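PDB 6W0P: kojibiose phosphorylase from Gut metagenome, which belongs to glycoside hydrolase family 65, whose members pair an N-terminal beta-sandwich domain with a helical (alpha/alpha)6-barrel catalytic domain and a small C-terminal beta domain. Local coordinates for residues Thr42-Glu48 / Ile141-Leu145; Asn90-Ile94 / Ala153-Ile157; Val590-Met594 / Asn609-Glu614. One frame throughout, in Å; residues are numbered along the deposited sequence.

Contacts 1 and 2 are two parts of one packed interior in the N-terminal beta domain, their centres about 6 Å apart. Their strand segments, 141-145 and 153-157, are antiparallel neighbours in the large sheet, with Leu144 O 3.0 Å from Tyr154 N and Ser142 N 2.8 Å from Met156 O. The loops 42-48 and 90-94 cover the same face of that sheet: Phe92 CD2 lies 3.3 Å from Arg143 NE, and Asp47 OD1 lies 2.9 Å from Gln155 NE2. Contact 3 is a helix pair of the catalytic domain across the chain's centre, its centre about 44 Å from that of contact 1 and about 49 Å from that of contact 2.

Contact 1. Residues Thr42-Glu48 / Ile141-Leu145; sequences TRAFFDE and ISRLL
Residues 42-48 leave strand 40-42 at Thr42 and arch as an irregular loop over strand 141-145, running against it: Thr42 faces Leu145 (CA-CA 8.7 Å), Ala44 faces Arg143 (9.8 Å) and Asp47 faces Ile141 (8.0 Å). The separation is bridged by the buried Arg143 side chain (chi1 p, chi2 t). Its NH1 forms a salt bridge with Asp47 OD1 at 2.6 Å, and NH1 and NH2 both make weak hydrogen bonds to Phe45 O, each 3.2 Å. A water accepts from Arg143 NH2 at 2.8 Å and is hydrogen-bonded to Thr42 OG1 at 2.5 Å. Phe45, chi1 p, brings a ring face under the guanidinium, a cation-pi contact with CZ 4.9 Å from the ring centroid and 9° off its normal. Ile141 CG2 lies 3.1 Å from Asp47 OD2. Asp47 OD2 and Glu48 OE1 form salt bridges to Arg126 of strand 123-132. Asp47 thus balances the buried guanidinium charge, while Phe45 O and the water take up further N-H groups.

Contact 2. Residues Asn90-Ile94 / Ala153-Ile157; sequences NFFKI and AYQMI
Strand 153-157 is extended and faces residues 90-94, a loop whose last residue, Ile94, opens strand 94-98. CA 91 to 94 and CA 153 to 157 point 10° apart, and the nearest CA pairs are Phe91-Ala153 at 8.4 Å, Phe92-Gln155 at 7.0 Å and Ile94-Ile157 at 9.7 Å. An Asx turn shapes the loop: Phe92 N donates to Asn90 OD1 at 3.2 Å, with Phe91 and Phe92 both near phi -107° and psi 0°. Ala153 comes first on the strand, its CB 3.4 Å from Phe91 CE1 (chi1 p) and 4.2 Å from Phe92 CZ (chi1 m). At Tyr154 the side chain points away, but the carbonyl O lies 3.6 Å from Phe92 CE1. Gln155, extended with chi1 and chi2 both t, spans the gap and donates from NE2 to Phe92 O at 2.9 Å and 164°; its OE1 accepts from Arg249. Ile157 closes the series, its CD1 3.7 Å from Ile94 CG2 (Ile94 chi1 p). Alternate strand residues thus supply an apolar, polar, apolar sequence, as expected where one face of a strand lines a sandwich interior. Strand 153-157 lies between strands 135-145 and 245-256 of the large sheet, while Ile94 begins a strand of the five-stranded sheet next to strand 165-174, whose Leu171 touches both Ile94 and Ile157.

Contact 3. Residues Val590-Met594 / Asn609-Glu614; sequences VLMFM and NYNYYE
Two helical segments, 590-594 and 609-613, pack nearly antiparallel, with axes 10.7 Å apart at closest approach and a signed crossing angle of -154°. Leu591 and Tyr610 mark the closest backbone approach (CA-CA 7.0 Å). Leu591, with chi1 m and chi2 t, leaves its helix sideways and extends its tip between the side chains opposite: CD2 is 4.0 Å from Asn609 CB, CD1 4.3 Å from Tyr610 CD1, and CG 4.3 Å from Tyr613 CB. Val590, chi1 t, sets CG2 3.7 Å from Tyr613 CE2 and CG1 3.7 Å from Asn609 OD1. One turn later Met594 (chi1 m, chi2 t, chi3 p) places SD 3.6 Å from Asn609 CB. With chi1 m and CA-to-CB bonds toward the facing helix, Asn609 and Tyr613 both lie against Val590 and Leu591; Tyr610, chi1 t and sideways, sends its OH to Asp640. Outside the pair, Asn609 ND2 donates to Gln605 O and Leu544 O, and Tyr613 OH bonds Phe546 O. Consecutive antiparallel helices are the building pattern of (alpha/alpha)-barrel domains such as this catalytic domain. Helix 624-634 touches Leu591 and Tyr610 through Ile631, helix 638-645 meets Tyr610 through Phe644, and helix 487-504 packs against Met592 and Phe593.

Contact 1. Residues Thr42-Glu48 / Ile141-Leu145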
ATOM      1  N   THR A  42      -0.472 -16.976  29.672  1.00 30.70           N
ATOM      2  CA  THR A  42      -1.929 -17.172  29.551  1.00 31.68           C
ATOM      3  C   THR A  42      -2.628 -15.879  29.923  1.00 30.55           C
ATOM      4  O   THR A  42      -2.289 -15.309  30.967  1.00 30.81           O
ATOM      5  CB  THR A  42      -2.420 -18.346  30.410  1.00 32.21           C
ATOM      6  OG1 THR A  42      -2.077 -18.061  31.767  1.00 33.54           O
ATOM      7  CG2 THR A  42      -1.794 -19.648  29.978  1.00 32.09           C
ATOM      8  N   ARG A  43      -3.602 -15.494  29.110  1.00 30.02           N
ATOM      9  CA  ARG A  43      -4.604 -14.468  29.468  1.00 29.52           C
ATOM     10  C   ARG A  43      -5.409 -15.002  30.648  1.00 29.84           C
ATOM     11  O   ARG A  43      -5.491 -16.234  30.814  1.00 30.19           O
ATOM     12  CB  ARG A  43      -5.504 -14.163  28.263  1.00 29.62           C
ATOM     13  CG  ARG A  43      -4.848 -13.279  27.208  1.00 29.32           C
ATOM     14  CD  ARG A  43      -5.715 -13.135  25.972  1.00 29.29           C
ATOM     15  NE  ARG A  43      -6.916 -12.364  26.259  1.00 29.00           N
ATOM     16  CZ  ARG A  43      -6.986 -11.042  26.261  1.00 28.94           C
ATOM     17  NH1 ARG A  43      -5.926 -10.295  26.006  1.00 29.18           N
ATOM     18  NH2 ARG A  43      -8.127 -10.454  26.512  1.00 29.36           N
ATOM     19  N   ALA A  44      -6.052 -14.102  31.386  1.00 30.27           N
ATOM     20  CA  ALA A  44      -6.842 -14.421  32.592  1.00 30.77           C
ATOM     21  C   ALA A  44      -8.268 -14.776  32.168  1.00 32.40           C
ATOM     22  O   ALA A  44      -9.233 -14.347  32.855  1.00 32.96           O
ATOM     23  CB  ALA A  44      -6.817 -13.279  33.558  1.00 30.52           C
ATOM     24  N   PHE A  45      -8.393 -15.540  31.081  1.00 32.28           N
ATOM     25  CA  PHE A  45      -9.693 -16.036  30.602  1.00 33.33           C
ATOM     26  C   PHE A  45     -10.203 -16.983  31.686  1.00 33.81           C
ATOM     27  O   PHE A  45      -9.389 -17.641  32.330  1.00 34.02           O
ATOM     28  CB  PHE A  45      -9.568 -16.688  29.225  1.00 33.57           C
ATOM     29  CG  PHE A  45      -8.678 -17.903  29.195  1.00 33.56           C
ATOM     30  CD1 PHE A  45      -9.173 -19.148  29.542  1.00 34.43           C
ATOM     31  CD2 PHE A  45      -7.348 -17.790  28.840  1.00 33.18           C
ATOM     32  CE1 PHE A  45      -8.349 -20.266  29.525  1.00 34.65           C
ATOM     33  CE2 PHE A  45      -6.519 -18.900  28.844  1.00 33.70           C
ATOM     34  CZ  PHE A  45      -7.020 -20.137  29.179  1.00 34.14           C
ATOM     35  N   PHE A  46     -11.510 -16.957  31.910  1.00 34.36           N
ATOM     36  CA  PHE A  46     -12.258 -17.896  32.776  1.00 35.00           C
ATOM     37  C   PHE A  46     -11.944 -19.332  32.370  1.00 35.38           C
ATOM     38  O   PHE A  46     -11.914 -19.644  31.172  1.00 36.02           O
ATOM     39  CB  PHE A  46     -13.763 -17.615  32.697  1.00 34.88           C
ATOM     40  CG  PHE A  46     -14.190 -16.332  33.362  1.00 33.80           C
ATOM     41  CD1 PHE A  46     -13.272 -15.515  34.013  1.00 33.80           C
ATOM     42  CD2 PHE A  46     -15.522 -15.962  33.380  1.00 33.38           C
ATOM     43  CE1 PHE A  46     -13.676 -14.351  34.656  1.00 33.28           C
ATOM     44  CE2 PHE A  46     -15.921 -14.793  34.012  1.00 33.84           C
ATOM     45  CZ  PHE A  46     -15.002 -13.996  34.658  1.00 33.44           C
ATOM     46  N   ASP A  47     -11.736 -20.181  33.374  1.00 36.09           N
ATOM     47  CA  ASP A  47     -11.436 -21.625  33.199  1.00 36.50           C
ATOM     48  C   ASP A  47     -12.691 -22.293  32.638  1.00 36.07           C
ATOM     49  O   ASP A  47     -12.595 -22.895  31.575  1.00 36.95           O
ATOM     50  CB  ASP A  47     -11.003 -22.233  34.527  1.00 36.70           C
ATOM     51  CG  ASP A  47     -10.018 -21.332  35.243  1.00 37.42           C
ATOM     52  OD1 ASP A  47      -8.813 -21.576  35.090  1.00 37.87           O
ATOM     53  OD2 ASP A  47     -10.470 -20.373  35.921  1.00 37.91           O
ATOM     54  N   GLU A  48     -13.818 -22.128  33.320  1.00 35.57           N
ATOM     55  CA  GLU A  48     -15.123 -22.737  32.952  1.00 37.16           C
ATOM     56  C   GLU A  48     -15.608 -22.109  31.648  1.00 36.89           C
ATOM     57  O   GLU A  48     -15.049 -21.078  31.261  1.00 36.19           O
ATOM     58  CB  GLU A  48     -16.159 -22.547  34.066  1.00 37.02           C
ATOM     59  CG  GLU A  48     -16.657 -21.113  34.241  1.00 36.42           C
ATOM     60  CD  GLU A  48     -15.751 -20.160  35.013  1.00 35.39           C
ATOM     61  OE1 GLU A  48     -14.652 -20.581  35.394  1.00 35.77           O
ATOM     62  OE2 GLU A  48     -16.141 -18.997  35.220  1.00 34.36           O
ATOM     63  N   ILE A 141     -10.945 -20.912  42.157  1.00 36.31           N
ATOM     64  CA  ILE A 141     -10.055 -21.409  41.069  1.00 35.60           C
ATOM     65  C   ILE A 141      -8.741 -20.637  41.144  1.00 35.24           C
ATOM     66  O   ILE A 141      -8.744 -19.411  40.966  1.00 34.65           O
ATOM     67  CB  ILE A 141     -10.737 -21.314  39.698  1.00 35.28           C
ATOM     68  CG1 ILE A 141     -12.053 -22.088  39.709  1.00 35.53           C
ATOM     69  CG2 ILE A 141      -9.808 -21.776  38.591  1.00 35.42           C
ATOM     70  CD1 ILE A 141     -12.852 -21.960  38.450  1.00 36.01           C
ATOM     71  N   SER A 142      -7.664 -21.363  41.425  1.00 34.78           N
ATOM     72  CA  SER A 142      -6.315 -20.810  41.668  1.00 34.61           C
ATOM     73  C   SER A 142      -5.394 -21.302  40.551  1.00 34.62           C
ATOM     74  O   SER A 142      -5.553 -22.469  40.143  1.00 34.50           O
ATOM     75  CB  SER A 142      -5.846 -21.192  43.050  1.00 34.11           C
ATOM     76  OG  SER A 142      -6.801 -20.781  44.025  1.00 33.93           O
ATOM     77  N   ARG A 143      -4.520 -20.439  40.024  1.00 34.44           N
ATOM     78  CA  ARG A 143      -3.486 -20.900  39.069  1.00 35.17           C
ATOM     79  C   ARG A 143      -2.168 -20.117  39.166  1.00 33.35           C
ATOM     80  O   ARG A 143      -2.118 -18.952  39.654  1.00 32.25           O
ATOM     81  CB  ARG A 143      -4.041 -20.977  37.644  1.00 37.48           C
ATOM     82  CG  ARG A 143      -4.759 -19.747  37.120  1.00 38.18           C
ATOM     83  CD  ARG A 143      -5.622 -20.120  35.927  1.00 39.48           C
ATOM     84  NE  ARG A 143      -5.577 -19.084  34.903  1.00 41.77           N
ATOM     85  CZ  ARG A 143      -6.462 -18.914  33.917  1.00 41.52           C
ATOM     86  NH1 ARG A 143      -7.504 -19.713  33.808  1.00 41.71           N
ATOM     87  NH2 ARG A 143      -6.305 -17.918  33.056  1.00 40.81           N
ATOM     88  N   LEU A 144      -1.140 -20.812  38.694  1.00 32.50           N
ATOM     89  CA  LEU A 144       0.296 -20.462  38.706  1.00 32.44           C
ATOM     90  C   LEU A 144       0.910 -20.911  37.378  1.00 32.44           C
ATOM     91  O   LEU A 144       0.576 -22.007  36.903  1.00 32.95           O
ATOM     92  CB  LEU A 144       1.000 -21.236  39.825  1.00 32.40           C
ATOM     93  CG  LEU A 144       0.680 -20.895  41.271  1.00 32.56           C
ATOM     94  CD1 LEU A 144       1.288 -21.959  42.177  1.00 33.28           C
ATOM     95  CD2 LEU A 144       1.218 -19.534  41.672  1.00 32.56           C
ATOM     96  N   LEU A 145       1.827 -20.120  36.840  1.00 32.45           N
ATOM     97  CA  LEU A 145       2.868 -20.603  35.913  1.00 33.55           C
ATOM     98  C   LEU A 145       4.169 -20.675  36.719  1.00 33.66           C
ATOM     99  O   LEU A 145       4.478 -19.706  37.429  1.00 34.57           O
ATOM    100  CB  LEU A 145       2.951 -19.668  34.701  1.00 33.42           C
ATOM    101  CG  LEU A 145       1.645 -19.448  33.937  1.00 33.69           C
ATOM    102  CD1 LEU A 145       1.877 -18.590  32.705  1.00 34.05           C
ATOM    103  CD2 LEU A 145       1.003 -20.762  33.521  1.00 34.03           C
TER
HETATM  104  O   HOH W   1      -3.715 -16.934  33.354  1.00 44.85           O

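Contact 2. Residues Asn90-Ile94 / Ala153-Ile157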
ATOM      1  N   ASN A  90      -5.199 -24.722  25.344  1.00 34.43           N
ATOM      2  CA  ASN A  90      -5.880 -24.228  26.571  1.00 34.21           C
ATOM      3  C   ASN A  90      -5.825 -25.340  27.633  1.00 33.97           C
ATOM      4  O   ASN A  90      -6.565 -26.327  27.469  1.00 34.41           O
ATOM      5  CB  ASN A  90      -7.324 -23.815  26.261  1.00 34.13           C
ATOM      6  CG  ASN A  90      -8.071 -23.338  27.490  1.00 33.43           C
ATOM      7  OD1 ASN A  90      -7.570 -23.454  28.607  1.00 32.38           O
ATOM      8  ND2 ASN A  90      -9.255 -22.776  27.282  1.00 33.70           N
ATOM      9  N   PHE A  91      -4.942 -25.227  28.636  1.00 33.32           N
ATOM     10  CA  PHE A  91      -4.677 -26.303  29.637  1.00 32.96           C
ATOM     11  C   PHE A  91      -5.307 -25.944  30.984  1.00 32.73           C
ATOM     12  O   PHE A  91      -5.065 -26.655  31.956  1.00 32.64           O
ATOM     13  CB  PHE A  91      -3.180 -26.579  29.767  1.00 32.92           C
ATOM     14  CG  PHE A  91      -2.309 -25.376  30.026  1.00 32.94           C
ATOM     15  CD1 PHE A  91      -2.311 -24.742  31.263  1.00 32.44           C
ATOM     16  CD2 PHE A  91      -1.455 -24.900  29.040  1.00 33.18           C
ATOM     17  CE1 PHE A  91      -1.513 -23.635  31.488  1.00 32.38           C
ATOM     18  CE2 PHE A  91      -0.641 -23.805  29.276  1.00 32.45           C
ATOM     19  CZ  PHE A  91      -0.665 -23.179  30.499  1.00 32.49           C
ATOM     20  N   PHE A  92      -6.085 -24.862  31.041  1.00 32.72           N
ATOM     21  CA  PHE A  92      -6.814 -24.431  32.265  1.00 32.99           C
ATOM     22  C   PHE A  92      -8.314 -24.677  32.091  1.00 33.28           C
ATOM     23  O   PHE A  92      -9.068 -24.521  33.075  1.00 32.68           O
ATOM     24  CB  PHE A  92      -6.532 -22.957  32.566  1.00 32.69           C
ATOM     25  CG  PHE A  92      -5.183 -22.651  33.184  1.00 32.58           C
ATOM     26  CD1 PHE A  92      -4.611 -23.485  34.135  1.00 32.92           C
ATOM     27  CD2 PHE A  92      -4.519 -21.476  32.870  1.00 32.50           C
ATOM     28  CE1 PHE A  92      -3.395 -23.167  34.720  1.00 32.89           C
ATOM     29  CE2 PHE A  92      -3.311 -21.155  33.463  1.00 32.27           C
ATOM     30  CZ  PHE A  92      -2.749 -22.002  34.384  1.00 32.75           C
ATOM     31  N   LYS A  93      -8.726 -25.080  30.888  1.00 34.02           N
ATOM     32  CA  LYS A  93     -10.152 -25.266  30.529  1.00 35.26           C
ATOM     33  C   LYS A  93     -10.807 -26.312  31.435  1.00 35.97           C
ATOM     34  O   LYS A  93     -10.269 -27.423  31.594  1.00 35.66           O
ATOM     35  CB  LYS A  93     -10.325 -25.694  29.074  1.00 36.14           C
ATOM     36  CG  LYS A  93     -11.783 -25.767  28.646  1.00 36.96           C
ATOM     37  CD  LYS A  93     -11.946 -25.886  27.161  1.00 38.04           C
ATOM     38  CE  LYS A  93     -13.359 -26.286  26.783  1.00 39.61           C
ATOM     39  NZ  LYS A  93     -13.483 -26.541  25.334  1.00 40.35           N
ATOM     40  N   ILE A  94     -11.941 -25.951  32.020  1.00 36.96           N
ATOM     41  CA  ILE A  94     -12.804 -26.907  32.772  1.00 37.97           C
ATOM     42  C   ILE A  94     -14.236 -26.798  32.253  1.00 37.94           C
ATOM     43  O   ILE A  94     -14.558 -25.827  31.523  1.00 37.28           O
ATOM     44  CB  ILE A  94     -12.742 -26.659  34.295  1.00 37.58           C
ATOM     45  CG1 ILE A  94     -13.451 -25.360  34.686  1.00 37.67           C
ATOM     46  CG2 ILE A  94     -11.300 -26.682  34.777  1.00 37.69           C
ATOM     47  CD1 ILE A  94     -13.409 -25.050  36.167  1.00 37.50           C
ATOM     48  N   ALA A 153       2.701 -25.647  34.640  1.00 34.98           N
ATOM     49  CA  ALA A 153       1.564 -24.801  35.078  1.00 34.74           C
ATOM     50  C   ALA A 153       0.743 -25.598  36.090  1.00 34.51           C
ATOM     51  O   ALA A 153       0.655 -26.832  35.958  1.00 36.43           O
ATOM     52  CB  ALA A 153       0.705 -24.404  33.897  1.00 34.49           C
ATOM     53  N   TYR A 154       0.130 -24.924  37.044  1.00 33.54           N
ATOM     54  CA  TYR A 154      -0.643 -25.571  38.124  1.00 33.35           C
ATOM     55  C   TYR A 154      -2.001 -24.892  38.248  1.00 33.89           C
ATOM     56  O   TYR A 154      -2.113 -23.641  38.095  1.00 34.42           O
ATOM     57  CB  TYR A 154       0.141 -25.483  39.430  1.00 32.56           C
ATOM     58  CG  TYR A 154       1.590 -25.861  39.260  1.00 32.74           C
ATOM     59  CD1 TYR A 154       1.944 -27.131  38.841  1.00 32.26           C
ATOM     60  CD2 TYR A 154       2.606 -24.948  39.507  1.00 32.24           C
ATOM     61  CE1 TYR A 154       3.270 -27.482  38.671  1.00 33.06           C
ATOM     62  CE2 TYR A 154       3.937 -25.289  39.346  1.00 32.27           C
ATOM     63  CZ  TYR A 154       4.276 -26.568  38.953  1.00 32.65           C
ATOM     64  OH  TYR A 154       5.589 -26.891  38.769  1.00 32.41           O
ATOM     65  N   GLN A 155      -3.005 -25.692  38.582  1.00 34.18           N
ATOM     66  CA  GLN A 155      -4.386 -25.211  38.780  1.00 34.30           C
ATOM     67  C   GLN A 155      -4.957 -25.955  39.971  1.00 35.15           C
ATOM     68  O   GLN A 155      -4.736 -27.161  40.066  1.00 38.40           O
ATOM     69  CB  GLN A 155      -5.235 -25.463  37.537  1.00 34.08           C
ATOM     70  CG  GLN A 155      -6.637 -24.888  37.624  1.00 33.65           C
ATOM     71  CD  GLN A 155      -7.412 -25.239  36.381  1.00 33.92           C
ATOM     72  OE1 GLN A 155      -7.439 -26.395  35.959  1.00 33.69           O
ATOM     73  NE2 GLN A 155      -8.020 -24.230  35.770  1.00 33.95           N
ATOM     74  N   MET A 156      -5.649 -25.240  40.835  1.00 34.49           N
ATOM     75  CA  MET A 156      -6.345 -25.810  41.994  1.00 34.63           C
ATOM     76  C   MET A 156      -7.781 -25.298  41.939  1.00 35.01           C
ATOM     77  O   MET A 156      -7.978 -24.098  41.687  1.00 34.64           O
ATOM     78  CB  MET A 156      -5.679 -25.413  43.311  1.00 34.57           C
ATOM     79  CG  MET A 156      -6.242 -26.142  44.509  1.00 34.74           C
ATOM     80  SD  MET A 156      -5.305 -25.846  46.025  1.00 34.88           S
ATOM     81  CE  MET A 156      -5.472 -24.071  46.276  1.00 34.89           C
ATOM     82  N   ILE A 157      -8.726 -26.222  42.102  1.00 35.33           N
ATOM     83  CA  ILE A 157     -10.189 -25.969  42.089  1.00 35.83           C
ATOM     84  C   ILE A 157     -10.759 -26.555  43.383  1.00 35.99           C
ATOM     85  O   ILE A 157     -10.588 -27.771  43.614  1.00 35.20           O
ATOM     86  CB  ILE A 157     -10.842 -26.589  40.840  1.00 36.04           C
ATOM     87  CG1 ILE A 157     -10.116 -26.190  39.555  1.00 36.25           C
ATOM     88  CG2 ILE A 157     -12.313 -26.219  40.788  1.00 36.48           C
ATOM     89  CD1 ILE A 157     -10.431 -27.075  38.373  1.00 36.93           C
TER

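Contact 3. Residues Val590-Met594 / Asn609-Glu614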
ATOM      1  N   VAL A 590      14.833  13.232  16.639  1.00 26.40           N
ATOM      2  CA  VAL A 590      16.066  13.920  17.126  1.00 26.34           C
ATOM      3  C   VAL A 590      16.225  13.618  18.625  1.00 26.31           C
ATOM      4  O   VAL A 590      17.349  13.274  19.063  1.00 26.33           O
ATOM      5  CB  VAL A 590      16.008  15.430  16.860  1.00 26.41           C
ATOM      6  CG1 VAL A 590      17.079  16.182  17.650  1.00 27.17           C
ATOM      7  CG2 VAL A 590      16.109  15.732  15.385  1.00 26.44           C
ATOM      8  N   LEU A 591      15.147  13.771  19.397  1.00 26.33           N
ATOM      9  CA  LEU A 591      15.179  13.652  20.882  1.00 26.41           C
ATOM     10  C   LEU A 591      15.438  12.193  21.273  1.00 26.48           C
ATOM     11  O   LEU A 591      15.936  11.947  22.392  1.00 26.65           O
ATOM     12  CB  LEU A 591      13.866  14.180  21.470  1.00 26.12           C
ATOM     13  CG  LEU A 591      13.667  15.694  21.413  1.00 26.47           C
ATOM     14  CD1 LEU A 591      12.565  16.124  22.376  1.00 26.35           C
ATOM     15  CD2 LEU A 591      14.964  16.454  21.717  1.00 26.49           C
ATOM     16  N   MET A 592      15.113  11.253  20.385  1.00 26.49           N
ATOM     17  CA  MET A 592      15.448   9.826  20.589  1.00 26.58           C
ATOM     18  C   MET A 592      16.979   9.650  20.585  1.00 26.99           C
ATOM     19  O   MET A 592      17.489   9.066  21.529  1.00 27.63           O
ATOM     20  CB  MET A 592      14.839   8.948  19.499  1.00 26.21           C
ATOM     21  CG  MET A 592      14.875   7.496  19.861  1.00 26.07           C
ATOM     22  SD  MET A 592      13.773   7.194  21.267  1.00 25.96           S
ATOM     23  CE  MET A 592      14.413   5.624  21.840  1.00 26.03           C
ATOM     24  N   PHE A 593      17.715  10.107  19.574  1.00 26.96           N
ATOM     25  CA  PHE A 593      19.178   9.838  19.583  1.00 27.82           C
ATOM     26  C   PHE A 593      19.832  10.698  20.676  1.00 27.86           C
ATOM     27  O   PHE A 593      20.821  10.280  21.238  1.00 28.54           O
ATOM     28  CB  PHE A 593      19.812   9.936  18.193  1.00 27.36           C
ATOM     29  CG  PHE A 593      19.992  11.319  17.641  1.00 27.33           C
ATOM     30  CD1 PHE A 593      21.031  12.122  18.078  1.00 28.09           C
ATOM     31  CD2 PHE A 593      19.161  11.788  16.642  1.00 27.38           C
ATOM     32  CE1 PHE A 593      21.215  13.393  17.558  1.00 27.92           C
ATOM     33  CE2 PHE A 593      19.357  13.046  16.101  1.00 27.82           C
ATOM     34  CZ  PHE A 593      20.383  13.847  16.566  1.00 28.02           C
ATOM     35  N   MET A 594      19.258  11.847  20.998  1.00 28.25           N
ATOM     36  CA  MET A 594      19.786  12.712  22.065  1.00 28.75           C
ATOM     37  C   MET A 594      19.590  12.000  23.409  1.00 29.31           C
ATOM     38  O   MET A 594      20.539  11.994  24.211  1.00 29.12           O
ATOM     39  CB  MET A 594      19.131  14.086  22.011  1.00 29.22           C
ATOM     40  CG  MET A 594      19.553  14.848  20.754  1.00 29.74           C
ATOM     41  SD  MET A 594      19.270  16.635  20.791  1.00 30.15           S
ATOM     42  CE  MET A 594      20.656  17.116  21.826  1.00 31.74           C
ATOM     43  N   ASN A 609      16.932  21.752  21.328  1.00 28.53           N
ATOM     44  CA  ASN A 609      16.217  20.703  20.544  1.00 27.89           C
ATOM     45  C   ASN A 609      14.887  20.372  21.216  1.00 27.69           C
ATOM     46  O   ASN A 609      13.913  20.155  20.497  1.00 27.39           O
ATOM     47  CB  ASN A 609      17.106  19.496  20.287  1.00 27.41           C
ATOM     48  CG  ASN A 609      18.222  19.843  19.329  1.00 27.74           C
ATOM     49  OD1 ASN A 609      18.031  19.676  18.130  1.00 28.21           O
ATOM     50  ND2 ASN A 609      19.357  20.343  19.824  1.00 27.28           N
ATOM     51  N   TYR A 610      14.852  20.343  22.540  1.00 27.89           N
ATOM     52  CA  TYR A 610      13.611  20.080  23.292  1.00 28.41           C
ATOM     53  C   TYR A 610      12.593  21.170  22.941  1.00 29.54           C
ATOM     54  O   TYR A 610      11.402  20.837  22.695  1.00 30.28           O
ATOM     55  CB  TYR A 610      13.876  20.004  24.795  1.00 28.36           C
ATOM     56  CG  TYR A 610      12.647  19.732  25.624  1.00 27.87           C
ATOM     57  CD1 TYR A 610      12.242  18.441  25.934  1.00 27.54           C
ATOM     58  CD2 TYR A 610      11.884  20.781  26.102  1.00 28.23           C
ATOM     59  CE1 TYR A 610      11.112  18.200  26.698  1.00 27.24           C
ATOM     60  CE2 TYR A 610      10.751  20.559  26.862  1.00 27.98           C
ATOM     61  CZ  TYR A 610      10.346  19.264  27.133  1.00 27.43           C
ATOM     62  OH  TYR A 610       9.240  19.103  27.909  1.00 27.05           O
ATOM     63  N   ASN A 611      13.029  22.431  22.975  1.00 30.08           N
ATOM     64  CA  ASN A 611      12.140  23.604  22.798  1.00 30.04           C
ATOM     65  C   ASN A 611      11.608  23.583  21.367  1.00 29.81           C
ATOM     66  O   ASN A 611      10.479  23.996  21.180  1.00 30.32           O
ATOM     67  CB  ASN A 611      12.835  24.941  23.070  1.00 30.65           C
ATOM     68  CG  ASN A 611      12.953  25.302  24.537  1.00 31.40           C
ATOM     69  OD1 ASN A 611      12.356  24.663  25.390  1.00 31.59           O
ATOM     70  ND2 ASN A 611      13.776  26.294  24.847  1.00 31.50           N
ATOM     71  N   TYR A 612      12.398  23.151  20.382  1.00 29.34           N
ATOM     72  CA  TYR A 612      11.924  23.109  18.974  1.00 29.29           C
ATOM     73  C   TYR A 612      10.978  21.906  18.750  1.00 28.85           C
ATOM     74  O   TYR A 612       9.928  22.113  18.144  1.00 28.31           O
ATOM     75  CB  TYR A 612      13.078  23.102  17.972  1.00 29.28           C
ATOM     76  CG  TYR A 612      12.578  23.242  16.559  1.00 29.59           C
ATOM     77  CD1 TYR A 612      12.370  24.482  15.984  1.00 29.76           C
ATOM     78  CD2 TYR A 612      12.222  22.114  15.830  1.00 29.21           C
ATOM     79  CE1 TYR A 612      11.864  24.596  14.698  1.00 30.36           C
ATOM     80  CE2 TYR A 612      11.744  22.209  14.540  1.00 29.43           C
ATOM     81  CZ  TYR A 612      11.576  23.452  13.965  1.00 29.85           C
ATOM     82  OH  TYR A 612      11.045  23.512  12.715  1.00 29.93           O
ATOM     83  N   TYR A 613      11.315  20.704  19.226  1.00 28.92           N
ATOM     84  CA  TYR A 613      10.638  19.437  18.836  1.00 28.31           C
ATOM     85  C   TYR A 613       9.500  19.029  19.777  1.00 28.48           C
ATOM     86  O   TYR A 613       8.507  18.508  19.244  1.00 27.65           O
ATOM     87  CB  TYR A 613      11.673  18.335  18.646  1.00 28.14           C
ATOM     88  CG  TYR A 613      12.488  18.523  17.391  1.00 27.74           C
ATOM     89  CD1 TYR A 613      11.910  18.443  16.137  1.00 27.72           C
ATOM     90  CD2 TYR A 613      13.837  18.803  17.457  1.00 28.03           C
ATOM     91  CE1 TYR A 613      12.657  18.636  14.986  1.00 27.60           C
ATOM     92  CE2 TYR A 613      14.597  18.979  16.317  1.00 27.99           C
ATOM     93  CZ  TYR A 613      14.004  18.910  15.077  1.00 27.35           C
ATOM     94  OH  TYR A 613      14.777  19.103  13.975  1.00 27.88           O
ATOM     95  N   GLU A 614       9.617  19.221  21.095  1.00 29.49           N
ATOM     96  CA  GLU A 614       8.538  18.839  22.042  1.00 30.84           C
ATOM     97  C   GLU A 614       7.203  19.459  21.602  1.00 30.53           C
ATOM     98  O   GLU A 614       6.223  18.734  21.521  1.00 30.23           O
ATOM     99  CB  GLU A 614       8.900  19.198  23.489  1.00 33.02           C
ATOM    100  CG  GLU A 614       7.869  18.759  24.524  1.00 34.59           C
ATOM    101  CD  GLU A 614       6.515  19.462  24.509  1.00 36.24           C
ATOM    102  OE1 GLU A 614       6.510  20.690  24.512  1.00 36.19           O
ATOM    103  OE2 GLU A 614       5.442  18.742  24.445  1.00 40.43           O
TER